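PDB 6TZ0: RNA-dependent RNA Polymerase from Bombyx mori cytoplasmic polyhedrosis virus, which catalyses RNA-templated synthesis of viral RNA, transcribing the double-stranded genome into plus strands and probably, after core assembly, making the complementary minus strands. Local coordinates for residues Ala847-Arg852 / Thr858-Met863; Leu875-Asn880 / Ile1186-Thr1191; Ser287-Val292 / Gly688-Thr693. One frame throughout, in Å; residues are numbered along the deposited sequence.

Interaction 1: Ala847-Arg852 / Thr858-Met863; sequences AYPFER and TEDESM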
# COMPACT_ATOMS: atom_id res chain seq x y z
N ALA A 847 28.84 -7.37 23.86
CA ALA A 847 29.49 -6.91 25.07
C ALA A 847 30.97 -6.61 24.86
O ALA A 847 31.60 -7.09 23.91
CB ALA A 847 29.33 -7.94 26.19
N TYR A 848 31.51 -5.81 25.76
CA TYR A 848 32.93 -5.50 25.85
C TYR A 848 33.61 -6.52 26.76
O TYR A 848 32.93 -7.29 27.43
CB TYR A 848 33.09 -4.06 26.36
CG TYR A 848 32.73 -3.01 25.35
CD1 TYR A 848 33.67 -2.55 24.44
CD2 TYR A 848 31.44 -2.49 25.28
CE1 TYR A 848 33.35 -1.60 23.51
CE2 TYR A 848 31.11 -1.54 24.35
CZ TYR A 848 32.07 -1.09 23.47
OH TYR A 848 31.75 -0.14 22.54
N PRO A 849 34.95 -6.59 26.76
CA PRO A 849 35.64 -7.52 27.67
C PRO A 849 35.37 -7.27 29.15
O PRO A 849 35.64 -6.19 29.67
CB PRO A 849 37.12 -7.31 27.33
CG PRO A 849 37.11 -6.91 25.94
CD PRO A 849 35.89 -6.08 25.74
N PHE A 850 34.83 -8.29 29.81
CA PHE A 850 34.71 -8.33 31.26
C PHE A 850 35.93 -9.01 31.85
O PHE A 850 36.43 -9.99 31.29
CB PHE A 850 33.45 -9.07 31.69
CG PHE A 850 32.18 -8.31 31.44
CD1 PHE A 850 31.74 -7.37 32.36
CD2 PHE A 850 31.44 -8.53 30.30
CE1 PHE A 850 30.57 -6.67 32.14
CE2 PHE A 850 30.27 -7.83 30.07
CZ PHE A 850 29.84 -6.90 30.99
N GLU A 851 36.41 -8.51 32.98
CA GLU A 851 37.57 -9.11 33.61
C GLU A 851 37.15 -10.27 34.50
O GLU A 851 36.16 -10.19 35.23
CB GLU A 851 38.34 -8.07 34.44
CG GLU A 851 39.67 -8.59 34.95
CD GLU A 851 40.43 -7.57 35.76
OE1 GLU A 851 39.89 -6.47 35.99
OE2 GLU A 851 41.57 -7.87 36.18
N ARG A 852 37.90 -11.36 34.42
CA ARG A 852 37.69 -12.52 35.27
C ARG A 852 38.43 -12.31 36.58
O ARG A 852 38.99 -11.25 36.85
CB ARG A 852 38.15 -13.79 34.55
CG ARG A 852 37.41 -14.09 33.27
CD ARG A 852 37.87 -15.42 32.69
NE ARG A 852 37.20 -15.75 31.44
CZ ARG A 852 37.70 -15.48 30.25
NH1 ARG A 852 38.88 -14.89 30.15
NH2 ARG A 852 37.03 -15.81 29.15
N THR A 858 37.20 -11.55 28.95
CA THR A 858 36.36 -12.17 27.94
C THR A 858 36.54 -11.45 26.61
O THR A 858 37.25 -10.45 26.49
CB THR A 858 34.89 -12.15 28.37
OG1 THR A 858 34.44 -10.79 28.47
CG2 THR A 858 34.72 -12.83 29.71
N GLU A 859 35.89 -11.97 25.58
CA GLU A 859 36.12 -11.47 24.23
C GLU A 859 35.24 -10.27 23.91
O GLU A 859 34.07 -10.22 24.29
CB GLU A 859 35.89 -12.60 23.23
CG GLU A 859 37.01 -13.62 23.27
CD GLU A 859 36.71 -14.86 22.47
OE1 GLU A 859 35.54 -15.04 22.07
OE2 GLU A 859 37.65 -15.64 22.22
N ASP A 860 35.83 -9.29 23.23
CA ASP A 860 35.10 -8.14 22.71
C ASP A 860 34.18 -8.63 21.61
O ASP A 860 34.62 -8.89 20.49
CB ASP A 860 36.08 -7.09 22.19
CG ASP A 860 35.43 -5.74 21.92
OD1 ASP A 860 34.21 -5.59 22.13
OD2 ASP A 860 36.15 -4.83 21.48
N GLU A 861 32.90 -8.76 21.93
CA GLU A 861 31.96 -9.44 21.05
C GLU A 861 31.70 -8.60 19.81
O GLU A 861 31.32 -7.43 19.91
CB GLU A 861 30.66 -9.74 21.78
CG GLU A 861 30.83 -10.71 22.92
CD GLU A 861 29.53 -11.06 23.59
OE1 GLU A 861 28.49 -10.48 23.23
OE2 GLU A 861 29.54 -11.92 24.50
N SER A 862 31.91 -9.20 18.65
CA SER A 862 31.94 -8.47 17.40
C SER A 862 30.52 -8.20 16.92
O SER A 862 29.53 -8.54 17.57
CB SER A 862 32.75 -9.25 16.37
OG SER A 862 32.84 -8.54 15.15
N MET A 863 30.41 -7.61 15.74
CA MET A 863 29.11 -7.28 15.18
C MET A 863 28.41 -8.47 14.55
O MET A 863 27.30 -8.31 14.02
CB MET A 863 29.28 -6.17 14.14
CG MET A 863 29.90 -4.93 14.73
SD MET A 863 28.96 -4.35 16.14
CE MET A 863 27.48 -3.82 15.32
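Polar backbone pairing holds Ala847-Arg852 against Thr858-Met863, two irregular runs of one long connection between strands 827-831 and 867-868. The bonds form at the two ends of the pairing. At one end, Glu861 N donates to Ala847 O at 2.9 Å, while Ala847 N reaches Glu861 OE1 at 3.2 Å, meeting the carboxylate 58° out of its plane. At the other, Thr858 N donates to Phe850 O at 2.9 Å, and Phe850 N returns a bond to Thr858 OG1, also at 2.9 Å. The first torsion of Thr858 (chi1 64°) sets OG1 between its backbone N and carbonyl carbon, where it accepts the Phe850 N-H, while CG2 is left to lie over one face of the Arg852 guanidinium. With end-to-end directions 172° apart and five intervening residues, the whole is an antiparallel, hairpin-like loop, although neither limb qualifies as a strand: a threonine hydroxyl and a glutamate carboxylate each stand in for a backbone acceptor. Between the bonded ends sits Pro849, whose CB approaches Thr858 O at 3.3 Å and whose CD rests on Asp860 CB at 3.7 Å. Asp860 then runs alongside Tyr848, pointing the same way, with OD1 3.9 Å from Tyr848 CD1. Lys778, on helix 774-786, joins that pair through a salt bridge to Asp860 and a cation-pi contact with the Tyr848 ring. Glu861 has further charged partners in Lys871 and Arg1188, and Arg852 pairs with Asp877, while Tyr900 and Phe902 meet the Phe850 ring edge-to-face.

Interaction 2: Leu875-Asn880 / Ile1186-Thr1191; sequences LYDVSN and ILRSIT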
# COMPACT_ATOMS: atom_id res chain seq x y z
N LEU A 875 27.54 -15.58 31.06
CA LEU A 875 27.51 -15.86 32.49
C LEU A 875 28.57 -16.87 32.89
O LEU A 875 29.15 -16.77 33.98
CB LEU A 875 26.14 -16.40 32.90
CG LEU A 875 24.88 -15.58 32.71
CD1 LEU A 875 23.67 -16.43 33.06
CD2 LEU A 875 24.92 -14.33 33.55
N TYR A 876 28.85 -17.83 32.02
CA TYR A 876 29.85 -18.85 32.28
C TYR A 876 31.24 -18.42 31.82
O TYR A 876 32.23 -18.84 32.41
CB TYR A 876 29.45 -20.14 31.58
CG TYR A 876 28.20 -20.75 32.16
CD1 TYR A 876 28.26 -21.59 33.26
CD2 TYR A 876 26.95 -20.47 31.62
CE1 TYR A 876 27.12 -22.15 33.79
CE2 TYR A 876 25.81 -21.02 32.15
CZ TYR A 876 25.90 -21.86 33.24
OH TYR A 876 24.77 -22.41 33.78
N ASP A 877 31.30 -17.57 30.80
CA ASP A 877 32.58 -17.03 30.34
C ASP A 877 33.18 -16.10 31.38
O ASP A 877 34.41 -16.08 31.57
CB ASP A 877 32.39 -16.31 29.01
CG ASP A 877 33.69 -16.05 28.28
OD1 ASP A 877 34.75 -16.50 28.74
OD2 ASP A 877 33.65 -15.38 27.22
N VAL A 878 32.35 -15.32 32.08
CA VAL A 878 32.85 -14.49 33.17
C VAL A 878 33.31 -15.36 34.35
O VAL A 878 34.29 -15.04 35.03
CB VAL A 878 31.78 -13.46 33.57
CG1 VAL A 878 32.16 -12.67 34.80
CG2 VAL A 878 31.57 -12.48 32.44
N SER A 879 32.70 -16.53 34.53
CA SER A 879 33.02 -17.45 35.61
C SER A 879 34.27 -18.31 35.34
O SER A 879 34.43 -19.32 36.04
CB SER A 879 31.83 -18.36 35.89
OG SER A 879 30.71 -17.61 36.32
N ASN A 880 35.11 -17.93 34.37
CA ASN A 880 36.37 -18.61 34.01
C ASN A 880 36.11 -20.06 33.62
O ASN A 880 36.44 -21.01 34.33
CB ASN A 880 37.42 -18.49 35.12
CG ASN A 880 38.82 -18.77 34.61
OD1 ASN A 880 39.03 -19.07 33.44
ND2 ASN A 880 39.81 -18.65 35.49
N ILE A 1186 33.79 -18.45 16.10
CA ILE A 1186 34.63 -17.75 15.14
C ILE A 1186 33.97 -16.44 14.71
O ILE A 1186 34.65 -15.41 14.60
CB ILE A 1186 34.97 -18.67 13.96
CG1 ILE A 1186 35.95 -19.74 14.44
CG2 ILE A 1186 35.61 -17.92 12.82
CD1 ILE A 1186 36.08 -20.90 13.51
N LEU A 1187 32.65 -16.43 14.52
CA LEU A 1187 31.97 -15.16 14.23
C LEU A 1187 31.97 -14.22 15.43
O LEU A 1187 31.96 -13.00 15.24
CB LEU A 1187 30.53 -15.39 13.79
CG LEU A 1187 30.19 -15.93 12.41
CD1 LEU A 1187 28.70 -16.11 12.36
CD2 LEU A 1187 30.64 -14.97 11.34
N ARG A 1188 31.97 -14.75 16.65
CA ARG A 1188 31.86 -13.91 17.83
C ARG A 1188 33.15 -13.14 18.11
O ARG A 1188 33.10 -12.06 18.71
CB ARG A 1188 31.45 -14.79 19.02
CG ARG A 1188 31.20 -14.13 20.36
CD ARG A 1188 32.37 -14.35 21.29
NE ARG A 1188 32.13 -13.84 22.63
CZ ARG A 1188 31.59 -14.55 23.61
NH1 ARG A 1188 31.26 -15.82 23.41
NH2 ARG A 1188 31.41 -14.01 24.81
N SER A 1189 34.29 -13.63 17.64
CA SER A 1189 35.59 -13.10 18.05
C SER A 1189 36.50 -12.88 16.86
O SER A 1189 37.64 -13.36 16.83
CB SER A 1189 36.25 -14.04 19.05
OG SER A 1189 36.54 -15.28 18.46
N ILE A 1190 36.02 -12.16 15.84
CA ILE A 1190 36.83 -11.94 14.65
C ILE A 1190 37.90 -10.89 14.92
O ILE A 1190 38.94 -10.85 14.25
CB ILE A 1190 35.93 -11.53 13.47
CG1 ILE A 1190 34.74 -12.46 13.42
CG2 ILE A 1190 36.65 -11.70 12.14
CD1 ILE A 1190 33.75 -12.12 12.39
N THR A 1191 37.68 -10.05 15.94
CA THR A 1191 38.55 -8.90 16.17
C THR A 1191 39.93 -9.32 16.68
O THR A 1191 40.92 -8.63 16.43
CB THR A 1191 37.90 -7.95 17.16
OG1 THR A 1191 37.71 -8.62 18.41
CG2 THR A 1191 36.56 -7.51 16.64
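Asp877 and Arg1188 reach for each other from two helix ends, and their single salt bridge is the whole of this contact. It belongs to a buried charge network in the C-terminal region of the polymerase, where side chains from helix 873-878 and the end of helix 1174-1188 meet. Some 51 Å² is buried, shared almost equally between the two residues. Their backbones stay far apart: Asp877 CA and Arg1188 CA are separated by 12.9 Å, so the side chains must do the bridging, and they come from opposite directions. Each starts with CG anti to its main-chain nitrogen; the arginine then bends at its second torsion (chi2 -103°) before running extended to NE. The approach is electrostatic rather than hydrogen-bonded. Carboxylate and guanidinium planes stand 89° apart, and the acid oxygen lies well out of the guanidinium plane, with no N-H directed at it.

Both groups have other partners. Arg852 takes the other oxygen of Asp877, and Glu861 holds NH2 of Arg1188, which makes a row of alternating charges, Arg852, Asp877, Arg1188 and Glu861, in which the present pair is the middle link. Because both residues are buried, the attraction is probably less screened than it would be at the surface. Arg1188 is the last helical residue, and Ser1189 leaves helical backbone angles. Just past the other helix, Ser879 OG donates to Leu875 O at 2.9 Å. Across the contact, the nearest atoms are Asp877 OD2 and Arg1188 NH2, at 3.6 Å.

Interaction 3: Ser287-Val292 / Gly688-Thr693; sequences SEPHFV and GNENDT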
# COMPACT_ATOMS: atom_id res chain seq x y z
N SER A 287 36.40 4.61 -17.98
CA SER A 287 35.97 5.72 -18.81
C SER A 287 34.58 5.44 -19.37
O SER A 287 34.18 4.29 -19.52
CB SER A 287 36.96 5.96 -19.94
OG SER A 287 37.01 4.84 -20.81
N GLU A 288 33.85 6.50 -19.68
CA GLU A 288 32.45 6.41 -20.08
C GLU A 288 32.30 6.70 -21.56
O GLU A 288 33.16 7.34 -22.17
CB GLU A 288 31.62 7.41 -19.25
CG GLU A 288 31.62 7.13 -17.76
CD GLU A 288 30.92 5.84 -17.39
OE1 GLU A 288 29.96 5.46 -18.08
OE2 GLU A 288 31.34 5.21 -16.41
N PRO A 289 31.21 6.24 -22.19
CA PRO A 289 30.97 6.57 -23.60
C PRO A 289 30.61 8.04 -23.77
O PRO A 289 30.37 8.77 -22.81
CB PRO A 289 29.80 5.67 -23.98
CG PRO A 289 29.85 4.56 -23.01
CD PRO A 289 30.32 5.15 -21.74
N HIS A 290 30.56 8.47 -25.03
CA HIS A 290 30.50 9.90 -25.33
C HIS A 290 29.13 10.50 -25.04
O HIS A 290 29.03 11.70 -24.79
CB HIS A 290 30.89 10.15 -26.78
CG HIS A 290 29.93 9.57 -27.77
ND1 HIS A 290 28.83 10.25 -28.23
CD2 HIS A 290 29.91 8.36 -28.38
CE1 HIS A 290 28.17 9.49 -29.09
NE2 HIS A 290 28.80 8.34 -29.20
N PHE A 291 28.07 9.69 -25.08
CA PHE A 291 26.75 10.18 -24.73
C PHE A 291 26.56 10.31 -23.22
O PHE A 291 25.60 10.95 -22.78
CB PHE A 291 25.67 9.27 -25.34
CG PHE A 291 25.86 7.80 -25.08
CD1 PHE A 291 25.37 7.21 -23.92
CD2 PHE A 291 26.53 7.01 -26.00
CE1 PHE A 291 25.56 5.86 -23.69
CE2 PHE A 291 26.70 5.66 -25.77
CZ PHE A 291 26.22 5.09 -24.62
N VAL A 292 27.45 9.72 -22.43
CA VAL A 292 27.46 9.94 -20.99
C VAL A 292 28.27 11.18 -20.65
O VAL A 292 27.87 11.98 -19.79
CB VAL A 292 28.00 8.69 -20.29
CG1 VAL A 292 28.17 8.91 -18.81
CG2 VAL A 292 27.07 7.53 -20.53
N GLY A 688 26.57 -5.34 -26.04
CA GLY A 688 26.95 -5.34 -27.44
C GLY A 688 27.93 -4.23 -27.76
O GLY A 688 28.84 -3.96 -26.97
N ASN A 689 27.77 -3.59 -28.91
CA ASN A 689 28.56 -2.41 -29.25
C ASN A 689 27.91 -1.17 -28.67
O ASN A 689 26.76 -1.20 -28.24
CB ASN A 689 28.69 -2.26 -30.76
CG ASN A 689 29.64 -3.26 -31.36
OD1 ASN A 689 30.74 -3.48 -30.84
ND2 ASN A 689 29.23 -3.90 -32.46
N GLU A 690 28.65 -0.07 -28.67
CA GLU A 690 28.10 1.18 -28.15
C GLU A 690 27.01 1.73 -29.06
O GLU A 690 26.05 2.34 -28.57
CB GLU A 690 29.21 2.21 -27.96
CG GLU A 690 30.18 1.86 -26.85
CD GLU A 690 31.22 2.93 -26.63
OE1 GLU A 690 31.23 3.92 -27.40
OE2 GLU A 690 32.02 2.80 -25.68
N ASN A 691 27.11 1.47 -30.36
CA ASN A 691 26.10 1.95 -31.30
C ASN A 691 24.77 1.25 -31.10
O ASN A 691 23.73 1.91 -30.99
CB ASN A 691 26.60 1.73 -32.72
CG ASN A 691 27.78 2.59 -33.05
OD1 ASN A 691 27.81 3.78 -32.74
ND2 ASN A 691 28.80 1.99 -33.66
N ASP A 692 24.78 -0.08 -31.01
CA ASP A 692 23.55 -0.85 -30.87
C ASP A 692 22.91 -0.64 -29.51
O ASP A 692 21.68 -0.50 -29.42
CB ASP A 692 23.84 -2.33 -31.09
CG ASP A 692 24.31 -2.63 -32.49
OD1 ASP A 692 23.94 -1.88 -33.42
OD2 ASP A 692 25.05 -3.62 -32.66
N THR A 693 23.72 -0.60 -28.45
CA THR A 693 23.19 -0.38 -27.11
C THR A 693 22.62 1.03 -26.97
O THR A 693 21.57 1.21 -26.35
CB THR A 693 24.27 -0.64 -26.06
OG1 THR A 693 25.44 0.13 -26.36
CG2 THR A 693 24.62 -2.11 -26.00
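Glu690 reaches across to Pro289 and Phe291 in a sparse contact of 135 Å² that has no hydrogen bond between its two sides. The glutamate, in the first turn of helix 690-705, has CG anti to its carbonyl carbon (chi1 -68°) and then runs extended (chi2 -177°), which brings the carboxylate against CB and CG of Pro289, the two side chains meeting at a slant. OE2 of Glu690 lies 3.9 Å from Pro289 CG, a van der Waals approach to aliphatic carbon. Phe291 takes a different first torsion, 50°, which places CG between its backbone N and carbonyl carbon. In this conformation the ring turns back over its own segment, with Pro289 CB 3.5 Å above one face, and its CE2 comes 4.4 Å from Glu690 O at an oblique angle. The same ring stacks with that of His694, one turn further along helix 690-705.

Asn689 is the N-cap residue. Its own side chain makes no capping bond, but its carbonyl oxygen accepts twice, from Thr693 N at 3.1 Å and from Thr693 OG1 at 2.7 Å. Helix 690-705 follows strand 682-687 of the antiparallel sheet that carries magnesium-binding Asp547 on strand 541-548, with Asp680 and Asp681 in the turn before strand 682-687. The contact, away from those residues, joins the N-terminal region to this helix of the palm, the catalytic core fold of RNA-dependent RNA polymerases.

Overall arrangement
From the N terminus, interaction 3 opens first: residues 287-292 meet 688-693 and close a loop of 395 residues, joining the N-terminal region to the polymerase core. Interaction 1 then closes a turn of only five residues within the connection after strand 827-831. Interaction 2 follows, its 305-residue loop bringing helix 873-878 to the end of helix 1174-1188. The three are in series, none nested or crossing. Interactions 1 and 2 form one cluster, with centres about 6 Å apart, and salt bridges Arg852-Asp877 and Glu861-Arg1188 run between the short hairpin-like loop and the two helices. Interaction 3 is remote, its nearest atoms about 33 Å from interaction 1 and 34 Å from interaction 2.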